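PDB 5T8V: putative uncharacterized protein from Chaetomium thermophilum, which probably serves as a cohesin loader that binds chromatin, this chain being the C-terminal HEAT-repeat part of the larger Scc2 protein. Local coordinates for residues E5-D8 / L9-A13; P57-T60 / K61-A65; L1249-L1252 / V1253-D1257; V1273-S1276 / R1277-E1281. All coordinates share one frame; numbering follows the deposited sequence.

The four local contacts sit near the two ends of an elongated, mainly helical chain. Interactions 1 and 2 occupy the N-terminal end, their centres about 21 Å apart and their nearest atoms about 8 Å apart. Interactions 3 and 4 lie in the C-terminal family region, on the other side of the chain's centre, about 115 and 112 Å centre to centre from interaction 1. These two touch: Ile1256 CG1 meets Ile1279 CD1 at 3.4 Å, and Ile1256 CD1 meets Ile1280 CG2 at 3.5 Å, joining the end region of helix 1243-1254 to helix 1271-1284, the next in the chain. A bound citrate, probably from the crystallisation liquor, lies about 4 Å from the Ser64 side chain of interaction 2.

Interaction 1: E5-D8 / L9-A13; sequences ESLD and LRQRA
Arg12 reaches back over the start of its helix to the backbone of Leu7 and Asp8, and both hydrogen bonds of the contact belong to this arginine. Its backbone N donates to Asp8 O at 3.1 Å, almost straight at 176°. Its guanidinium adds a weak bond, NH2 to Leu7 O at 3.4 Å, with the carbonyl oxygen lying at the edge of the group and in its plane. CG passes 3.2 Å from Asp8 O and CD 3.5 Å from Leu7 O, and bends at chi2 and chi3 then bring NH2 to the Leu7 carbonyl. This is the first turn of helix 9-36, entered from an irregular N-terminal lead of the chain. Asp8 stands at the N-cap position, but its carboxylate makes no capping bond, and OD1 remains 6.5 Å from Arg12 NH2. Apolar contact comes from Leu7, whose CD1 approaches Gln11 CB at 3.9 Å, the two side chains crossing at about a right angle. Leu7 CG stands anti to its carbonyl carbon (chi1 -47°), which brings the branched end round beside the Gln11 stem. Away from the lead, Arg12 and Ala13 touch Leu72 in the loop that follows helix 56-71.

Interaction 2: P57-T60 / K61-A65; sequences PTQT and KLQSA
Thr58 O receives the backbone N of Leu62 at 2.9 Å, nearly straight at 170°. Equivalent i to i+4 bonds run from Lys61 N to Pro57 O and from Gln63 N to Gln59 O, as in any regular alpha-helix; here the helix is 56-71. Leu62 lies along this backbone, its CG 3.5 Å from Thr58 O, and turns its apolar end to Leu86 of helix 81-96 and Tyr23 of helix 9-36. Gln63 leans back over the preceding turn: CG is 3.1 Å from Gln59 O, and NE2 comes within 4.2 Å of Gln59 CB. With CG anti to the carbonyl carbon (chi1 -69°) and the chain extended beyond it, the amide is carried to helix 120-136. There OE1 is bonded by Arg131 NH1, with a weak second bond from Arg128, while NE2 holds Thr132 OG1, which Gln59 OE1 also grips. A leucine in place of Gln63 would probably leave Arg131 NH1 without this acceptor and Thr132 OG1 without one of its two amide partners. Thr60 OG1 turns instead to Ala56 O, one turn back on the same helix. Two glutamines one turn apart thus meet one threonine hydroxyl, and both buried amides share a polar seam with helix 120-136.

Interaction 3: L1249-L1252 / V1253-D1257; sequences LEKL and VSQID
Val1253 and Leu1249 begin the contact one turn apart on helix 1243-1254, part of the helical HEAT-repeat architecture, where the chain runs towards a turn. Backbone bonds come first. Val1253 N donates to Leu1249 O at 3.0 Å and Ser1254 N to Glu1250 O at 2.8 Å, both in the i to i+4 pattern. Gln1255 N divides its hydrogen: it bonds Lys1251 O at 2.8 Å with a bent angle of 139°, and more weakly Leu1252 O at 2.9 Å, one residue nearer in sequence. Side-chain polar contact is slight. Ser1254 OG stands anti to its carbonyl carbon (chi1 -64°), which folds the hydroxyl back for a weak bond to Glu1250 O at 3.3 Å, so this oxygen takes both a backbone and a side-chain donor. Gln1255 OE1 leaves the turn to bond Tyr1275 OH on helix 1271-1284. Apolar contacts are made within the turn and to neighbouring parts of the fold. Lys1251 CD lies alongside Ser1254 CB at 4.3 Å. Val1253 packs against Leu1297, Met1301 and Leu1304 of helix 1291-1319, and Leu1252 meets Ile1204 and Phe1286. Ile1256, which rests on Ile1279 and Ile1280, folds back over the turn until its CG1 lies 3.4 Å from Leu1252 O.

Interaction 4: V1273-S1276 / R1277-E1281; sequences VQYS and RFIIE
Ile1279 leans back on Tyr1275, one turn earlier, beginning with CB at 3.9 Å from Tyr1275 O. Its CG2 branch meets the ring carbon Tyr1275 CE1 at 3.8 Å. The other branch leaves through CG1, set between the backbone N and the carbonyl carbon (chi1 63°), and passes 3.4 Å from Ser1276 O. From there CD1 arrives over one face of the tyrosine ring, 4.2 Å above its plane and offset toward the rim. An alanine here would probably uncover that ring face and open a gap beside Ile1256 and Ile1204, which also touch this side chain. The setting is a buried part of helix 1271-1284 in an alpha-helical repeat array, with helix 1200-1213 covering the aromatic side and helices 1364-1387 and 1422-1431 lying against other faces. Phe1278 CD2 approaches Tyr1275 CD1 at 4.4 Å, and Phe1208 meets both rings with planes at about 50°. Ile1279 N donates to Tyr1275 O at 3.0 Å, while Ser1276 O accepts Ile1280 N and, weakly, Ile1279 N. On another side, Arg1277 NE forms a weakly bonded salt bridge with Glu1281 OE2 at 3.3 Å, and Arg1277 NH2 is hydrogen-bonded to Asn1429 OD1.

Interaction 1: E5-D8 / L9-A13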
loop_
_atom_site.group_PDB
_atom_site.type_symbol
_atom_site.label_atom_id
_atom_site.label_comp_id
_atom_site.label_asym_id
_atom_site.label_seq_id
_atom_site.Cartn_x
_atom_site.Cartn_y
_atom_site.Cartn_z
ATOM N N GLU A 5 -3.686 -72.505 18.303
ATOM C CA GLU A 5 -3.434 -72.311 19.726
ATOM C C GLU A 5 -3.805 -70.896 20.145
ATOM O O GLU A 5 -3.110 -70.259 20.942
ATOM C CB GLU A 5 -1.976 -72.609 20.065
ATOM C CG GLU A 5 -1.555 -74.041 19.770
ATOM C CD GLU A 5 -0.067 -74.266 19.968
ATOM O OE1 GLU A 5 0.622 -73.332 20.426
ATOM O OE2 GLU A 5 0.411 -75.379 19.664
ATOM N N SER A 6 -4.911 -70.384 19.612
ATOM C CA SER A 6 -5.439 -69.070 19.975
ATOM C C SER A 6 -6.728 -69.303 20.759
ATOM O O SER A 6 -7.803 -69.470 20.173
ATOM C CB SER A 6 -5.673 -68.213 18.736
ATOM O OG SER A 6 -6.106 -66.912 19.095
ATOM N N LEU A 7 -6.613 -69.311 22.088
ATOM C CA LEU A 7 -7.725 -69.650 22.966
ATOM C C LEU A 7 -7.984 -68.517 23.952
ATOM O O LEU A 7 -7.702 -67.353 23.651
ATOM C CB LEU A 7 -7.420 -70.951 23.713
ATOM C CG LEU A 7 -6.881 -72.111 22.871
ATOM C CD1 LEU A 7 -6.039 -73.034 23.732
ATOM C CD2 LEU A 7 -8.018 -72.878 22.218
ATOM N N ASP A 8 -8.520 -68.843 25.125
ATOM C CA ASP A 8 -8.705 -67.844 26.166
ATOM C C ASP A 8 -7.363 -67.488 26.803
ATOM O O ASP A 8 -6.392 -68.249 26.745
ATOM C CB ASP A 8 -9.682 -68.349 27.226
ATOM C CG ASP A 8 -11.078 -68.569 26.675
ATOM O OD1 ASP A 8 -11.467 -67.842 25.737
ATOM O OD2 ASP A 8 -11.784 -69.470 27.176
ATOM N N LEU A 9 -7.322 -66.310 27.430
ATOM C CA LEU A 9 -6.054 -65.746 27.884
ATOM C C LEU A 9 -5.324 -66.670 28.853
ATOM O O LEU A 9 -4.091 -66.673 28.891
ATOM C CB LEU A 9 -6.292 -64.383 28.534
ATOM C CG LEU A 9 -5.030 -63.628 28.959
ATOM C CD1 LEU A 9 -5.191 -62.140 28.692
ATOM C CD2 LEU A 9 -4.706 -63.871 30.430
ATOM N N ARG A 10 -6.060 -67.445 29.651
ATOM C CA ARG A 10 -5.426 -68.371 30.584
ATOM C C ARG A 10 -4.506 -69.339 29.846
ATOM O O ARG A 10 -3.289 -69.384 30.084
ATOM C CB ARG A 10 -6.511 -69.125 31.361
ATOM C CG ARG A 10 -6.063 -69.727 32.687
ATOM C CD ARG A 10 -5.685 -71.194 32.555
ATOM N NE ARG A 10 -6.815 -72.026 32.144
ATOM C CZ ARG A 10 -6.767 -73.351 32.037
ATOM N NH1 ARG A 10 -5.646 -74.004 32.315
ATOM N NH2 ARG A 10 -7.844 -74.028 31.656
ATOM N N GLN A 11 -5.076 -70.114 28.920
ATOM C CA GLN A 11 -4.289 -71.118 28.216
ATOM C C GLN A 11 -3.196 -70.474 27.375
ATOM O O GLN A 11 -2.085 -71.004 27.287
ATOM C CB GLN A 11 -5.195 -71.987 27.342
ATOM C CG GLN A 11 -6.252 -72.756 28.118
ATOM C CD GLN A 11 -7.569 -72.012 28.220
ATOM O OE1 GLN A 11 -7.735 -70.938 27.644
ATOM N NE2 GLN A 11 -8.517 -72.584 28.957
ATOM N N ARG A 12 -3.487 -69.335 26.743
ATOM C CA ARG A 12 -2.446 -68.638 25.992
ATOM C C ARG A 12 -1.272 -68.294 26.897
ATOM O O ARG A 12 -0.108 -68.491 26.523
ATOM C CB ARG A 12 -3.006 -67.372 25.346
ATOM C CG ARG A 12 -4.243 -67.594 24.492
ATOM C CD ARG A 12 -4.289 -66.644 23.305
ATOM N NE ARG A 12 -3.856 -65.292 23.657
ATOM C CZ ARG A 12 -4.636 -64.361 24.198
ATOM N NH1 ARG A 12 -4.137 -63.164 24.476
ATOM N NH2 ARG A 12 -5.910 -64.620 24.467
ATOM N N ALA A 13 -1.559 -67.781 28.095
ATOM C CA ALA A 13 -0.506 -67.496 29.061
ATOM C C ALA A 13 0.318 -68.742 29.348
ATOM O O ALA A 13 1.555 -68.707 29.309
ATOM C CB ALA A 13 -1.113 -66.945 30.351
#

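Interaction 2: P57-T60 / K61-A65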
loop_
_atom_site.group_PDB
_atom_site.type_symbol
_atom_site.label_atom_id
_atom_site.label_comp_id
_atom_site.label_asym_id
_atom_site.label_seq_id
_atom_site.Cartn_x
_atom_site.Cartn_y
_atom_site.Cartn_z
ATOM N N PRO A 57 20.773 -63.736 17.632
ATOM C CA PRO A 57 19.455 -64.245 17.221
ATOM C C PRO A 57 18.715 -64.934 18.357
ATOM O O PRO A 57 17.517 -64.705 18.568
ATOM C CB PRO A 57 19.790 -65.227 16.090
ATOM C CG PRO A 57 21.174 -64.872 15.655
ATOM C CD PRO A 57 21.863 -64.382 16.883
ATOM N N THR A 58 19.420 -65.793 19.094
ATOM C CA THR A 58 18.800 -66.438 20.245
ATOM C C THR A 58 18.355 -65.404 21.272
ATOM O O THR A 58 17.288 -65.543 21.882
ATOM C CB THR A 58 19.757 -67.458 20.872
ATOM O OG1 THR A 58 19.195 -67.957 22.092
ATOM C CG2 THR A 58 21.114 -66.845 21.174
ATOM N N GLN A 59 19.154 -64.354 21.470
ATOM C CA GLN A 59 18.719 -63.252 22.320
ATOM C C GLN A 59 17.430 -62.638 21.793
ATOM O O GLN A 59 16.526 -62.313 22.569
ATOM C CB GLN A 59 19.815 -62.189 22.411
ATOM C CG GLN A 59 20.926 -62.513 23.398
ATOM C CD GLN A 59 20.476 -62.386 24.839
ATOM O OE1 GLN A 59 19.285 -62.265 25.119
ATOM N NE2 GLN A 59 21.430 -62.407 25.763
ATOM N N THR A 60 17.326 -62.477 20.472
ATOM C CA THR A 60 16.100 -61.942 19.884
ATOM C C THR A 60 14.899 -62.801 20.257
ATOM O O THR A 60 13.906 -62.303 20.803
ATOM C CB THR A 60 16.241 -61.849 18.363
ATOM O OG1 THR A 60 17.254 -60.892 18.030
ATOM C CG2 THR A 60 14.931 -61.430 17.716
ATOM N N LYS A 61 14.973 -64.103 19.970
ATOM C CA LYS A 61 13.836 -64.973 20.259
ATOM C C LYS A 61 13.495 -64.961 21.747
ATOM O O LYS A 61 12.314 -64.913 22.120
ATOM C CB LYS A 61 14.122 -66.392 19.776
ATOM C CG LYS A 61 14.177 -66.513 18.255
ATOM C CD LYS A 61 13.712 -67.883 17.770
ATOM C CE LYS A 61 14.812 -68.626 17.027
ATOM N NZ LYS A 61 14.546 -70.092 16.969
ATOM N N LEU A 62 14.510 -65.002 22.614
ATOM C CA LEU A 62 14.246 -64.885 24.044
ATOM C C LEU A 62 13.487 -63.604 24.356
ATOM O O LEU A 62 12.560 -63.605 25.174
ATOM C CB LEU A 62 15.554 -64.927 24.836
ATOM C CG LEU A 62 16.195 -66.292 25.088
ATOM C CD1 LEU A 62 17.483 -66.118 25.874
ATOM C CD2 LEU A 62 15.246 -67.228 25.826
ATOM N N GLN A 63 13.865 -62.498 23.715
ATOM C CA GLN A 63 13.156 -61.244 23.939
ATOM C C GLN A 63 11.694 -61.367 23.536
ATOM O O GLN A 63 10.800 -60.931 24.271
ATOM C CB GLN A 63 13.840 -60.114 23.172
ATOM C CG GLN A 63 15.207 -59.750 23.726
ATOM C CD GLN A 63 16.067 -59.001 22.726
ATOM O OE1 GLN A 63 15.589 -58.557 21.681
ATOM N NE2 GLN A 63 17.349 -58.861 23.042
ATOM N N SER A 64 11.428 -61.965 22.373
ATOM C CA SER A 64 10.046 -62.146 21.937
ATOM C C SER A 64 9.247 -62.941 22.967
ATOM O O SER A 64 8.162 -62.520 23.394
ATOM C CB SER A 64 10.018 -62.843 20.576
ATOM O OG SER A 64 8.691 -62.969 20.096
ATOM N N ALA A 65 9.775 -64.093 23.385
ATOM C CA ALA A 65 9.071 -64.915 24.365
ATOM C C ALA A 65 8.832 -64.149 25.662
ATOM O O ALA A 65 7.742 -64.221 26.247
ATOM C CB ALA A 65 9.865 -66.192 24.629
#

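Interaction 3: L1249-L1252 / V1253-D1257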
loop_
_atom_site.group_PDB
_atom_site.type_symbol
_atom_site.label_atom_id
_atom_site.label_comp_id
_atom_site.label_asym_id
_atom_site.label_seq_id
_atom_site.Cartn_x
_atom_site.Cartn_y
_atom_site.Cartn_z
ATOM N N LEU A 1249 16.908 37.393 4.364
ATOM C CA LEU A 1249 16.473 37.154 5.735
ATOM C C LEU A 1249 16.964 38.264 6.654
ATOM O O LEU A 1249 16.177 38.883 7.380
ATOM C CB LEU A 1249 16.977 35.791 6.217
ATOM C CG LEU A 1249 16.450 34.563 5.473
ATOM C CD1 LEU A 1249 17.109 33.302 6.010
ATOM C CD2 LEU A 1249 14.934 34.465 5.585
ATOM N N GLU A 1250 18.267 38.547 6.619
ATOM C CA GLU A 1250 18.799 39.616 7.453
ATOM C C GLU A 1250 18.060 40.921 7.193
ATOM O O GLU A 1250 17.668 41.619 8.137
ATOM C CB GLU A 1250 20.298 39.776 7.206
ATOM C CG GLU A 1250 21.118 38.595 7.698
ATOM C CD GLU A 1250 22.609 38.812 7.543
ATOM O OE1 GLU A 1250 23.006 39.681 6.738
ATOM O OE2 GLU A 1250 23.385 38.114 8.231
ATOM N N LYS A 1251 17.829 41.255 5.920
ATOM C CA LYS A 1251 17.101 42.480 5.611
ATOM C C LYS A 1251 15.728 42.475 6.272
ATOM O O LYS A 1251 15.302 43.488 6.839
ATOM C CB LYS A 1251 16.978 42.657 4.096
ATOM C CG LYS A 1251 16.269 43.943 3.661
ATOM C CD LYS A 1251 16.804 45.192 4.366
ATOM C CE LYS A 1251 18.303 45.393 4.149
ATOM N NZ LYS A 1251 18.644 45.675 2.725
ATOM N N LEU A 1252 15.027 41.338 6.224
ATOM C CA LEU A 1252 13.771 41.221 6.957
ATOM C C LEU A 1252 13.957 41.658 8.401
ATOM O O LEU A 1252 13.238 42.531 8.899
ATOM C CB LEU A 1252 13.249 39.784 6.896
ATOM C CG LEU A 1252 12.461 39.377 5.654
ATOM C CD1 LEU A 1252 12.362 37.862 5.568
ATOM C CD2 LEU A 1252 11.078 39.999 5.694
ATOM N N VAL A 1253 14.944 41.072 9.084
ATOM C CA VAL A 1253 15.222 41.457 10.464
ATOM C C VAL A 1253 15.477 42.955 10.550
ATOM O O VAL A 1253 14.970 43.637 11.449
ATOM C CB VAL A 1253 16.411 40.645 11.016
ATOM C CG1 VAL A 1253 16.733 41.063 12.447
ATOM C CG2 VAL A 1253 16.113 39.153 10.954
ATOM N N SER A 1254 16.255 43.494 9.608
ATOM C CA SER A 1254 16.576 44.917 9.647
ATOM C C SER A 1254 15.332 45.770 9.446
ATOM O O SER A 1254 15.275 46.906 9.930
ATOM C CB SER A 1254 17.628 45.246 8.589
ATOM O OG SER A 1254 18.849 44.581 8.871
ATOM N N GLN A 1255 14.325 45.244 8.748
ATOM C CA GLN A 1255 13.081 45.980 8.571
ATOM C C GLN A 1255 12.251 46.037 9.845
ATOM O O GLN A 1255 11.245 46.755 9.874
ATOM C CB GLN A 1255 12.258 45.351 7.444
ATOM C CG GLN A 1255 12.738 45.718 6.045
ATOM C CD GLN A 1255 12.179 47.044 5.566
ATOM O OE1 GLN A 1255 10.973 47.279 5.625
ATOM N NE2 GLN A 1255 13.057 47.920 5.089
ATOM N N ILE A 1256 12.646 45.310 10.891
ATOM C CA ILE A 1256 11.904 45.328 12.146
ATOM C C ILE A 1256 12.455 46.356 13.127
ATOM O O ILE A 1256 11.753 46.725 14.079
ATOM C CB ILE A 1256 11.903 43.930 12.794
ATOM C CG1 ILE A 1256 11.469 42.868 11.779
ATOM C CG2 ILE A 1256 10.942 43.894 13.977
ATOM C CD1 ILE A 1256 11.641 41.443 12.248
ATOM N N ASP A 1257 13.683 46.834 12.921
ATOM C CA ASP A 1257 14.262 47.858 13.783
ATOM C C ASP A 1257 13.327 49.059 13.850
ATOM O O ASP A 1257 12.467 49.226 12.979
ATOM C CB ASP A 1257 15.642 48.278 13.273
ATOM C CG ASP A 1257 16.591 48.647 14.395
ATOM O OD1 ASP A 1257 16.112 48.938 15.511
ATOM O OD2 ASP A 1257 17.818 48.648 14.158
#

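Interaction 4: V1273-S1276 / R1277-E1281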
loop_
_atom_site.group_PDB
_atom_site.type_symbol
_atom_site.label_atom_id
_atom_site.label_comp_id
_atom_site.label_asym_id
_atom_site.label_seq_id
_atom_site.Cartn_x
_atom_site.Cartn_y
_atom_site.Cartn_z
ATOM N N VAL A 1273 4.162 48.001 14.234
ATOM C CA VAL A 1273 3.935 46.776 14.995
ATOM C C VAL A 1273 3.159 45.764 14.161
ATOM O O VAL A 1273 3.446 44.562 14.199
ATOM C CB VAL A 1273 3.213 47.096 16.315
ATOM C CG1 VAL A 1273 2.799 45.811 17.037
ATOM C CG2 VAL A 1273 4.110 47.935 17.214
ATOM N N GLN A 1274 2.161 46.226 13.405
ATOM C CA GLN A 1274 1.459 45.340 12.484
ATOM C C GLN A 1274 2.414 44.793 11.431
ATOM O O GLN A 1274 2.400 43.593 11.125
ATOM C CB GLN A 1274 0.298 46.090 11.830
ATOM C CG GLN A 1274 -0.615 45.223 10.975
ATOM C CD GLN A 1274 -1.387 44.204 11.788
ATOM O OE1 GLN A 1274 -2.240 44.557 12.603
ATOM N NE2 GLN A 1274 -1.092 42.928 11.570
ATOM N N TYR A 1275 3.261 45.662 10.875
ATOM C CA TYR A 1275 4.243 45.231 9.883
ATOM C C TYR A 1275 5.258 44.269 10.498
ATOM O O TYR A 1275 5.527 43.189 9.950
ATOM C CB TYR A 1275 4.931 46.468 9.299
ATOM C CG TYR A 1275 5.982 46.196 8.249
ATOM C CD1 TYR A 1275 5.727 45.345 7.183
ATOM C CD2 TYR A 1275 7.222 46.818 8.309
ATOM C CE1 TYR A 1275 6.688 45.104 6.217
ATOM C CE2 TYR A 1275 8.187 46.586 7.350
ATOM C CZ TYR A 1275 7.916 45.729 6.305
ATOM O OH TYR A 1275 8.876 45.495 5.347
ATOM N N SER A 1276 5.824 44.645 11.647
ATOM C CA SER A 1276 6.782 43.781 12.331
ATOM C C SER A 1276 6.192 42.399 12.576
ATOM O O SER A 1276 6.815 41.379 12.263
ATOM C CB SER A 1276 7.212 44.425 13.650
ATOM O OG SER A 1276 7.873 45.658 13.424
ATOM N N ARG A 1277 4.983 42.347 13.140
ATOM C CA ARG A 1277 4.301 41.069 13.313
ATOM C C ARG A 1277 4.206 40.324 11.989
ATOM O O ARG A 1277 4.492 39.121 11.911
ATOM C CB ARG A 1277 2.906 41.297 13.896
ATOM C CG ARG A 1277 2.116 40.014 14.106
ATOM C CD ARG A 1277 0.716 40.292 14.613
ATOM N NE ARG A 1277 0.088 39.083 15.137
ATOM C CZ ARG A 1277 -1.085 39.055 15.760
ATOM N NH1 ARG A 1277 -1.775 40.173 15.944
ATOM N NH2 ARG A 1277 -1.567 37.903 16.207
ATOM N N PHE A 1278 3.805 41.033 10.930
ATOM C CA PHE A 1278 3.654 40.390 9.631
ATOM C C PHE A 1278 4.935 39.687 9.206
ATOM O O PHE A 1278 4.888 38.571 8.675
ATOM C CB PHE A 1278 3.236 41.411 8.571
ATOM C CG PHE A 1278 3.329 40.887 7.165
ATOM C CD1 PHE A 1278 2.361 40.035 6.664
ATOM C CD2 PHE A 1278 4.387 41.242 6.345
ATOM C CE1 PHE A 1278 2.446 39.547 5.373
ATOM C CE2 PHE A 1278 4.478 40.760 5.057
ATOM C CZ PHE A 1278 3.507 39.911 4.569
ATOM N N ILE A 1279 6.096 40.313 9.432
ATOM C CA ILE A 1279 7.343 39.756 8.912
ATOM C C ILE A 1279 8.097 38.912 9.935
ATOM O O ILE A 1279 9.134 38.335 9.586
ATOM C CB ILE A 1279 8.269 40.853 8.342
ATOM C CG1 ILE A 1279 8.700 41.848 9.420
ATOM C CG2 ILE A 1279 7.575 41.573 7.193
ATOM C CD1 ILE A 1279 9.718 42.864 8.915
ATOM N N ILE A 1280 7.618 38.810 11.174
ATOM C CA ILE A 1280 8.167 37.807 12.089
ATOM C C ILE A 1280 7.379 36.506 11.998
ATOM O O ILE A 1280 7.956 35.413 12.062
ATOM C CB ILE A 1280 8.218 38.335 13.541
ATOM C CG1 ILE A 1280 6.815 38.582 14.096
ATOM C CG2 ILE A 1280 9.065 39.596 13.632
ATOM C CD1 ILE A 1280 6.312 37.464 14.986
ATOM N N GLU A 1281 6.057 36.606 11.826
ATOM C CA GLU A 1281 5.262 35.407 11.589
ATOM C C GLU A 1281 5.725 34.678 10.334
ATOM O O GLU A 1281 5.529 33.462 10.214
ATOM C CB GLU A 1281 3.783 35.775 11.488
ATOM C CG GLU A 1281 3.170 36.234 12.799
ATOM C CD GLU A 1281 1.750 36.744 12.635
ATOM O OE1 GLU A 1281 1.496 37.512 11.685
ATOM O OE2 GLU A 1281 0.886 36.373 13.456
#